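Local coordinates for protein HTH-type transcriptional activator AmpR (Pseudomonas aeruginosa PAO1, PDB 5MMH) that activates transcription of the ampC beta-lactamase gene by binding its promoter, with an effector domain that recognises muropeptides from the cell wall, at residues 62-65 with 69-72; 74-79 with 198-203; 184-187 with 191-194. All coordinates share one frame; numbering follows the deposited sequence.

Contact 1. Residues 62-65 with 69-72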
loop_
_atom_site.group_PDB
_atom_site.type_symbol
_atom_site.label_atom_id
_atom_site.label_comp_id
_atom_site.label_asym_id
_atom_site.label_seq_id
_atom_site.Cartn_x
_atom_site.Cartn_y
_atom_site.Cartn_z
ATOM N N ALA A 62 -14.963 -10.254 -0.106
ATOM C CA ALA A 62 -13.971 -9.247 0.241
ATOM C C ALA A 62 -13.539 -9.422 1.692
ATOM O O ALA A 62 -14.385 -9.496 2.587
ATOM C CB ALA A 62 -14.510 -7.826 0.041
ATOM N N ILE A 63 -12.231 -9.470 1.930
ATOM C CA ILE A 63 -11.675 -9.532 3.279
ATOM C C ILE A 63 -11.236 -8.132 3.675
ATOM O O ILE A 63 -10.441 -7.496 2.973
ATOM C CB ILE A 63 -10.493 -10.508 3.362
ATOM C CG1 ILE A 63 -10.945 -11.947 3.070
ATOM C CG2 ILE A 63 -9.782 -10.386 4.736
ATOM C CD1 ILE A 63 -9.761 -12.923 2.924
ATOM N N ARG A 64 -11.743 -7.625 4.789
ATOM C CA ARG A 64 -11.399 -6.256 5.153
ATOM C C ARG A 64 -11.312 -6.148 6.665
ATOM O O ARG A 64 -11.595 -7.101 7.396
ATOM C CB ARG A 64 -12.406 -5.277 4.560
ATOM C CG ARG A 64 -13.808 -5.554 4.960
ATOM C CD ARG A 64 -14.759 -4.948 3.959
ATOM N NE ARG A 64 -14.593 -3.502 3.874
ATOM C CZ ARG A 64 -15.522 -2.676 3.405
ATOM N NH1 ARG A 64 -16.685 -3.156 2.976
ATOM N NH2 ARG A 64 -15.292 -1.367 3.385
ATOM N N PHE A 65 -10.914 -4.967 7.128
ATOM C CA PHE A 65 -10.625 -4.712 8.532
ATOM C C PHE A 65 -11.649 -3.739 9.105
ATOM O O PHE A 65 -11.951 -2.722 8.480
ATOM C CB PHE A 65 -9.209 -4.141 8.701
ATOM C CG PHE A 65 -8.885 -3.700 10.116
ATOM C CD1 PHE A 65 -8.324 -4.591 11.027
ATOM C CD2 PHE A 65 -9.156 -2.392 10.535
ATOM C CE1 PHE A 65 -8.033 -4.186 12.341
ATOM C CE2 PHE A 65 -8.868 -1.975 11.824
ATOM C CZ PHE A 65 -8.300 -2.874 12.740
ATOM N N ALA A 69 -19.743 -4.621 10.622
ATOM C CA ALA A 69 -21.122 -4.172 10.428
ATOM C C ALA A 69 -21.176 -3.242 9.215
ATOM O O ALA A 69 -21.384 -2.036 9.340
ATOM C CB ALA A 69 -21.662 -3.494 11.682
ATOM N N TRP A 70 -20.991 -3.818 8.035
ATOM C CA TRP A 70 -21.084 -3.097 6.774
ATOM C C TRP A 70 -22.464 -3.330 6.157
ATOM O O TRP A 70 -22.919 -4.476 6.048
ATOM C CB TRP A 70 -19.965 -3.545 5.827
ATOM C CG TRP A 70 -18.593 -3.184 6.346
ATOM C CD1 TRP A 70 -18.019 -1.945 6.332
ATOM C CD2 TRP A 70 -17.634 -4.060 6.963
ATOM N NE1 TRP A 70 -16.771 -1.989 6.900
ATOM C CE2 TRP A 70 -16.502 -3.275 7.286
ATOM C CE3 TRP A 70 -17.615 -5.428 7.259
ATOM C CZ2 TRP A 70 -15.368 -3.811 7.902
ATOM C CZ3 TRP A 70 -16.486 -5.965 7.866
ATOM C CH2 TRP A 70 -15.384 -5.155 8.195
ATOM N N HIS A 71 -23.123 -2.242 5.760
ATOM C CA HIS A 71 -24.487 -2.312 5.245
ATOM C C HIS A 71 -24.569 -3.224 4.032
ATOM O O HIS A 71 -23.720 -3.173 3.133
ATOM C CB HIS A 71 -24.970 -0.910 4.864
ATOM C CG HIS A 71 -24.822 0.092 5.968
ATOM N ND1 HIS A 71 -23.609 0.666 6.292
ATOM C CD2 HIS A 71 -25.728 0.619 6.826
ATOM C CE1 HIS A 71 -23.775 1.501 7.302
ATOM N NE2 HIS A 71 -25.050 1.494 7.643
ATOM N N GLY A 72 -25.608 -4.052 4.003
ATOM C CA GLY A 72 -25.824 -4.935 2.874
ATOM C C GLY A 72 -24.890 -6.114 2.829
ATOM O O GLY A 72 -24.899 -6.873 1.848
#

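Contact 2. Residues 74-79 with 198-203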
loop_
_atom_site.group_PDB
_atom_site.type_symbol
_atom_site.label_atom_id
_atom_site.label_comp_id
_atom_site.label_asym_id
_atom_site.label_seq_id
_atom_site.Cartn_x
_atom_site.Cartn_y
_atom_site.Cartn_z
ATOM N N GLU A 74 -22.941 -9.577 4.703
ATOM C CA GLU A 74 -22.758 -10.625 5.702
ATOM C C GLU A 74 -21.259 -10.786 5.958
ATOM O O GLU A 74 -20.506 -11.082 5.031
ATOM C CB GLU A 74 -23.371 -11.941 5.215
ATOM C CG GLU A 74 -22.889 -13.221 5.919
ATOM C CD GLU A 74 -23.493 -13.457 7.317
ATOM O OE1 GLU A 74 -23.506 -14.636 7.749
ATOM O OE2 GLU A 74 -23.939 -12.490 7.984
ATOM N N ALA A 75 -20.825 -10.601 7.206
ATOM C CA ALA A 75 -19.407 -10.664 7.553
ATOM C C ALA A 75 -19.132 -11.730 8.614
ATOM O O ALA A 75 -19.757 -11.730 9.678
ATOM C CB ALA A 75 -18.912 -9.310 8.046
ATOM N N LEU A 76 -18.169 -12.610 8.323
ATOM C CA LEU A 76 -17.700 -13.658 9.223
ATOM C C LEU A 76 -16.352 -13.266 9.811
ATOM O O LEU A 76 -15.400 -13.008 9.065
ATOM C CB LEU A 76 -17.546 -14.996 8.495
ATOM C CG LEU A 76 -18.712 -15.958 8.278
ATOM C CD1 LEU A 76 -20.061 -15.242 8.242
ATOM C CD2 LEU A 76 -18.486 -16.770 6.996
ATOM N N ALA A 77 -16.255 -13.265 11.136
ATOM C CA ALA A 77 -15.002 -12.882 11.774
ATOM C C ALA A 77 -13.904 -13.899 11.497
ATOM O O ALA A 77 -14.140 -15.110 11.499
ATOM C CB ALA A 77 -15.192 -12.741 13.270
ATOM N N LEU A 78 -12.694 -13.401 11.240
ATOM C CA LEU A 78 -11.519 -14.264 11.119
ATOM C C LEU A 78 -10.682 -14.245 12.395
ATOM O O LEU A 78 -10.585 -15.275 13.072
ATOM C CB LEU A 78 -10.682 -13.862 9.890
ATOM C CG LEU A 78 -11.492 -13.882 8.582
ATOM C CD1 LEU A 78 -10.798 -13.165 7.411
ATOM C CD2 LEU A 78 -11.831 -15.321 8.219
ATOM N N PHE A 79 -10.120 -13.088 12.761
ATOM C CA PHE A 79 -9.325 -12.937 13.973
ATOM C C PHE A 79 -9.086 -11.451 14.232
ATOM O O PHE A 79 -9.132 -10.636 13.306
ATOM C CB PHE A 79 -7.989 -13.714 13.886
ATOM C CG PHE A 79 -7.155 -13.430 12.622
ATOM C CD1 PHE A 79 -6.284 -12.359 12.571
ATOM C CD2 PHE A 79 -7.204 -14.280 11.525
ATOM C CE1 PHE A 79 -5.502 -12.104 11.426
ATOM C CE2 PHE A 79 -6.429 -14.042 10.382
ATOM C CZ PHE A 79 -5.579 -12.952 10.327
ATOM N N ALA A 198 -16.059 -23.782 -0.475
ATOM C CA ALA A 198 -14.770 -24.426 -0.275
ATOM C C ALA A 198 -13.744 -23.430 0.250
ATOM O O ALA A 198 -13.029 -23.712 1.220
ATOM C CB ALA A 198 -14.293 -25.059 -1.582
ATOM N N PHE A 199 -13.669 -22.239 -0.366
ATOM C CA PHE A 199 -12.683 -21.254 0.077
ATOM C C PHE A 199 -12.934 -20.840 1.518
ATOM O O PHE A 199 -11.997 -20.733 2.310
ATOM C CB PHE A 199 -12.703 -20.025 -0.836
ATOM C CG PHE A 199 -11.814 -18.904 -0.372
ATOM C CD1 PHE A 199 -10.446 -18.955 -0.576
ATOM C CD2 PHE A 199 -12.349 -17.788 0.241
ATOM C CE1 PHE A 199 -9.631 -17.917 -0.152
ATOM C CE2 PHE A 199 -11.535 -16.759 0.669
ATOM C CZ PHE A 199 -10.178 -16.832 0.481
ATOM N N ARG A 200 -14.196 -20.594 1.869
ATOM C CA ARG A 200 -14.554 -20.206 3.234
ATOM C C ARG A 200 -14.108 -21.256 4.259
ATOM O O ARG A 200 -13.558 -20.915 5.316
ATOM C CB ARG A 200 -16.064 -19.967 3.280
ATOM C CG ARG A 200 -16.710 -19.757 4.624
ATOM C CD ARG A 200 -18.213 -20.031 4.474
ATOM N NE ARG A 200 -18.847 -20.296 5.757
ATOM C CZ ARG A 200 -19.948 -19.693 6.202
ATOM N NH1 ARG A 200 -20.439 -20.006 7.404
ATOM N NH2 ARG A 200 -20.563 -18.785 5.448
ATOM N N GLY A 201 -14.305 -22.535 3.953
ATOM C CA GLY A 201 -13.906 -23.566 4.897
ATOM C C GLY A 201 -12.411 -23.559 5.150
ATOM O O GLY A 201 -11.958 -23.554 6.299
ATOM N N TRP A 202 -11.624 -23.517 4.075
ATOM C CA TRP A 202 -10.174 -23.449 4.217
ATOM C C TRP A 202 -9.738 -22.179 4.941
ATOM O O TRP A 202 -8.822 -22.213 5.776
ATOM C CB TRP A 202 -9.517 -23.535 2.839
ATOM C CG TRP A 202 -8.060 -23.271 2.883
ATOM C CD1 TRP A 202 -7.071 -24.187 3.084
ATOM C CD2 TRP A 202 -7.413 -22.009 2.723
ATOM N NE1 TRP A 202 -5.860 -23.574 3.080
ATOM C CE2 TRP A 202 -6.036 -22.234 2.859
ATOM C CE3 TRP A 202 -7.870 -20.704 2.498
ATOM C CZ2 TRP A 202 -5.096 -21.209 2.750
ATOM C CZ3 TRP A 202 -6.945 -19.690 2.392
ATOM C CH2 TRP A 202 -5.569 -19.947 2.509
ATOM N N LEU A 203 -10.377 -21.045 4.646
ATOM C CA LEU A 203 -9.927 -19.798 5.265
ATOM C C LEU A 203 -10.245 -19.767 6.755
ATOM O O LEU A 203 -9.461 -19.228 7.551
ATOM C CB LEU A 203 -10.553 -18.597 4.567
ATOM C CG LEU A 203 -10.216 -17.212 5.122
ATOM C CD1 LEU A 203 -8.755 -16.857 4.871
ATOM C CD2 LEU A 203 -11.153 -16.197 4.494
#

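Contact 3. Residues 184-187 with 191-194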
loop_
_atom_site.group_PDB
_atom_site.type_symbol
_atom_site.label_atom_id
_atom_site.label_comp_id
_atom_site.label_asym_id
_atom_site.label_seq_id
_atom_site.Cartn_x
_atom_site.Cartn_y
_atom_site.Cartn_z
ATOM N N LEU A 184 -14.268 -11.934 6.725
ATOM C CA LEU A 184 -14.646 -12.375 5.388
ATOM C C LEU A 184 -16.074 -11.897 5.117
ATOM O O LEU A 184 -17.015 -12.334 5.785
ATOM C CB LEU A 184 -14.526 -13.888 5.263
ATOM C CG LEU A 184 -14.997 -14.452 3.929
ATOM C CD1 LEU A 184 -14.004 -14.106 2.794
ATOM C CD2 LEU A 184 -15.160 -15.937 4.061
ATOM N N THR A 185 -16.238 -10.987 4.159
ATOM C CA THR A 185 -17.532 -10.378 3.892
ATOM C C THR A 185 -18.028 -10.773 2.509
ATOM O O THR A 185 -17.257 -11.180 1.636
ATOM C CB THR A 185 -17.476 -8.845 4.006
ATOM O OG1 THR A 185 -17.007 -8.266 2.776
ATOM C CG2 THR A 185 -16.563 -8.426 5.135
ATOM N N ARG A 186 -19.341 -10.646 2.328
ATOM C CA ARG A 186 -20.018 -10.991 1.089
ATOM C C ARG A 186 -21.297 -10.164 1.022
ATOM O O ARG A 186 -21.821 -9.735 2.054
ATOM C CB ARG A 186 -20.301 -12.502 1.027
ATOM C CG ARG A 186 -21.608 -12.892 0.400
ATOM C CD ARG A 186 -21.849 -14.394 0.462
ATOM N NE ARG A 186 -22.493 -14.762 1.710
ATOM C CZ ARG A 186 -23.799 -14.682 1.923
ATOM N NH1 ARG A 186 -24.601 -14.242 0.966
ATOM N NH2 ARG A 186 -24.300 -15.032 3.097
ATOM N N LEU A 187 -21.776 -9.901 -0.193
ATOM C CA LEU A 187 -23.032 -9.175 -0.353
ATOM C C LEU A 187 -24.210 -10.062 0.036
ATOM O O LEU A 187 -24.265 -11.228 -0.354
ATOM C CB LEU A 187 -23.187 -8.691 -1.799
ATOM C CG LEU A 187 -22.504 -7.360 -2.133
ATOM C CD1 LEU A 187 -22.795 -6.942 -3.576
ATOM C CD2 LEU A 187 -22.961 -6.298 -1.164
ATOM N N GLY A 191 -25.879 -15.351 -3.709
ATOM C CA GLY A 191 -25.749 -16.669 -3.144
ATOM C C GLY A 191 -24.302 -17.122 -3.102
ATOM O O GLY A 191 -23.445 -16.663 -3.855
ATOM N N GLU A 192 -24.032 -18.034 -2.187
ATOM C CA GLU A 192 -22.709 -18.600 -2.032
ATOM C C GLU A 192 -22.581 -19.772 -2.990
ATOM O O GLU A 192 -23.372 -20.719 -2.925
ATOM C CB GLU A 192 -22.496 -19.036 -0.588
ATOM C CG GLU A 192 -23.206 -18.130 0.393
ATOM C CD GLU A 192 -22.837 -18.426 1.823
ATOM O OE1 GLU A 192 -22.604 -19.612 2.139
ATOM O OE2 GLU A 192 -22.770 -17.474 2.631
ATOM N N THR A 193 -21.611 -19.691 -3.893
ATOM C CA THR A 193 -21.359 -20.779 -4.820
ATOM C C THR A 193 -20.587 -21.883 -4.107
ATOM O O THR A 193 -20.194 -21.753 -2.945
ATOM C CB THR A 193 -20.582 -20.276 -6.032
ATOM O OG1 THR A 193 -19.249 -19.950 -5.616
ATOM C CG2 THR A 193 -21.257 -19.026 -6.629
ATOM N N SER A 194 -20.337 -22.974 -4.819
ATOM C CA SER A 194 -19.636 -24.095 -4.210
ATOM C C SER A 194 -18.146 -23.795 -4.024
ATOM O O SER A 194 -17.555 -24.173 -3.001
ATOM C CB SER A 194 -19.855 -25.351 -5.049
ATOM O OG SER A 194 -18.807 -26.273 -4.861
#

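Contact 1. Residues 62-65 with 69-72
The guanidinium of Arg64 lies flat on the indole of Trp70, as a cation-pi stack with planes 6° apart. Arg64 CZ stands 3.9 Å from the centroid of the Trp70 five-membered ring, close to its normal, and seen from the other partner Trp70 NE1 sits 3.7 Å above the middle of the guanidinium plane. The aliphatic part of the same arginine covers the other end of the indole: Arg64 CG makes a CH-pi contact 3.9 Å from the centroid of the Trp70 six-membered ring. Arginine suits this place because its chain can follow a long ring system, methylenes over the benzene part and charge over the pyrrole part; the bend at chi3 (-60°) lays the guanidinium along that face. At the ring's edge, near its plane, Phe65 O approaches Trp70 CZ2 to 3.6 Å.

This close packing gives way to a looser side, for both stacked side chains keep part of their surface accessible. The contact joins strand 61-66, in the mixed sheet of the LysR-type effector domain, to the loop leading on to strand 73-86, and Trp183 of strand 181-187 meets Trp70 edge-to-face. The stack occupies a face of the cation, and Arg64 NH2 still gives a hydrogen bond to Asn50 O. One cation thus meets both an aromatic face and a backbone carbonyl, and its orientation is probably set by both.

Contact 2. Residues 74-79 with 198-203
Helix 194-215 packs against the beta-sheet of the LysR-type effector domain, a fold of the type 2 periplasmic-binding-protein kind, and residues 74-79 lend that helix two leucines from strand 73-86. Leu78 meets Leu203 in the buried part, their side chains crossing at about a right angle, with Leu78 CD2 3.9 Å from Leu203 CD2. Branched, purely apolar side chains suit a buried place between strand and helix, where they touch through methyl groups.

Two residues back along the strand, Leu76 reaches the partly exposed margin. Its CD2 methyl rests over the centre of the Arg200 guanidinium, 3.2 Å above the plane, and comes within 3.3 Å of Arg200 NH2. This is close packing on a flat face. Arginine fits the margin because its chain, extended from CG to NE, carries the charge out from the helix while one face covers a methyl group.

Beyond the pair, Leu78 also packs on Leu204 and Ala207 of the same helix, Leu203 touches Trp26 of helix 20-37, and strand 73-86 is hydrogen-bonded to strand 181-187 alongside.

Contact 3. Residues 184-187 with 191-194
Arg186, near the end of strand 181-187, meets Glu192 in a salt bridge tilted up from the plane of the guanidinium. From CB, which leaves the backbone toward the loop, the chain runs out through CG; chi1 is 143°, some way from a staggered value, and chi2 continues the extension. At CD the carboxylate comes into range, with Glu192 OE2 3.9 Å away. A turn at chi3 (87°) then swings the rest of the group round beside the glutamate. Arg186 NE lies 2.9 Å from Glu192 OE2, and CZ follows at 3.1 Å from the same oxygen. One tip, Arg186 NH2, is also 2.9 Å from Glu192 OE2; the other, NH1, turns back to the loop and makes a weak hydrogen bond with Arg190 O.

All the close approaches thus converge on a single carboxylate oxygen, which stands above the plane, displaced toward the NE and NH2 side, while Glu192 CG lies 3.7 Å above the same plane, offset toward the rim. The planes of the two groups stand 81° apart, so the familiar coplanar, two-pronged pairing is absent and the attraction is probably mainly electrostatic.

The two residues belong to the connection by which strand 181-187 hands the chain to helix 194-215. Thr193 is the N-cap of that helix, its OG1 bonded to Met196 N, and Glu192 immediately precedes it. An acidic residue suits the position, since a negative charge near a helix N-terminus is probably favoured by the helix dipole. Arginine suits the strand end because its long side chain can pack on Met196 and Tyr61 while its charge reaches the partly exposed surface. Glu192 OE2 also has a long, weak ion pair with Arg200 NH2, one turn and more into the helix.

The contacts lie in one lobe of the effector domain, with centres about 10 to 12 Å apart, and all reach the same mixed sheet, in which strand 181-187 runs between strands 61-66 and 73-86. Along the chain contact 1 closes first, in the loop that leads from strand 61-66 past the place of strand 181-187 to strand 73-86; contact 2 then spans more than a hundred residues, and contact 3 is nested within that span. Backbone pairing joins them: Ala62 O to Thr185 N, and Leu76 N to Leu184 O. Residues late in the sequence therefore complete a sheet begun by early ones, as in periplasmic-binding-protein folds, and helix 194-215 packs against these strands.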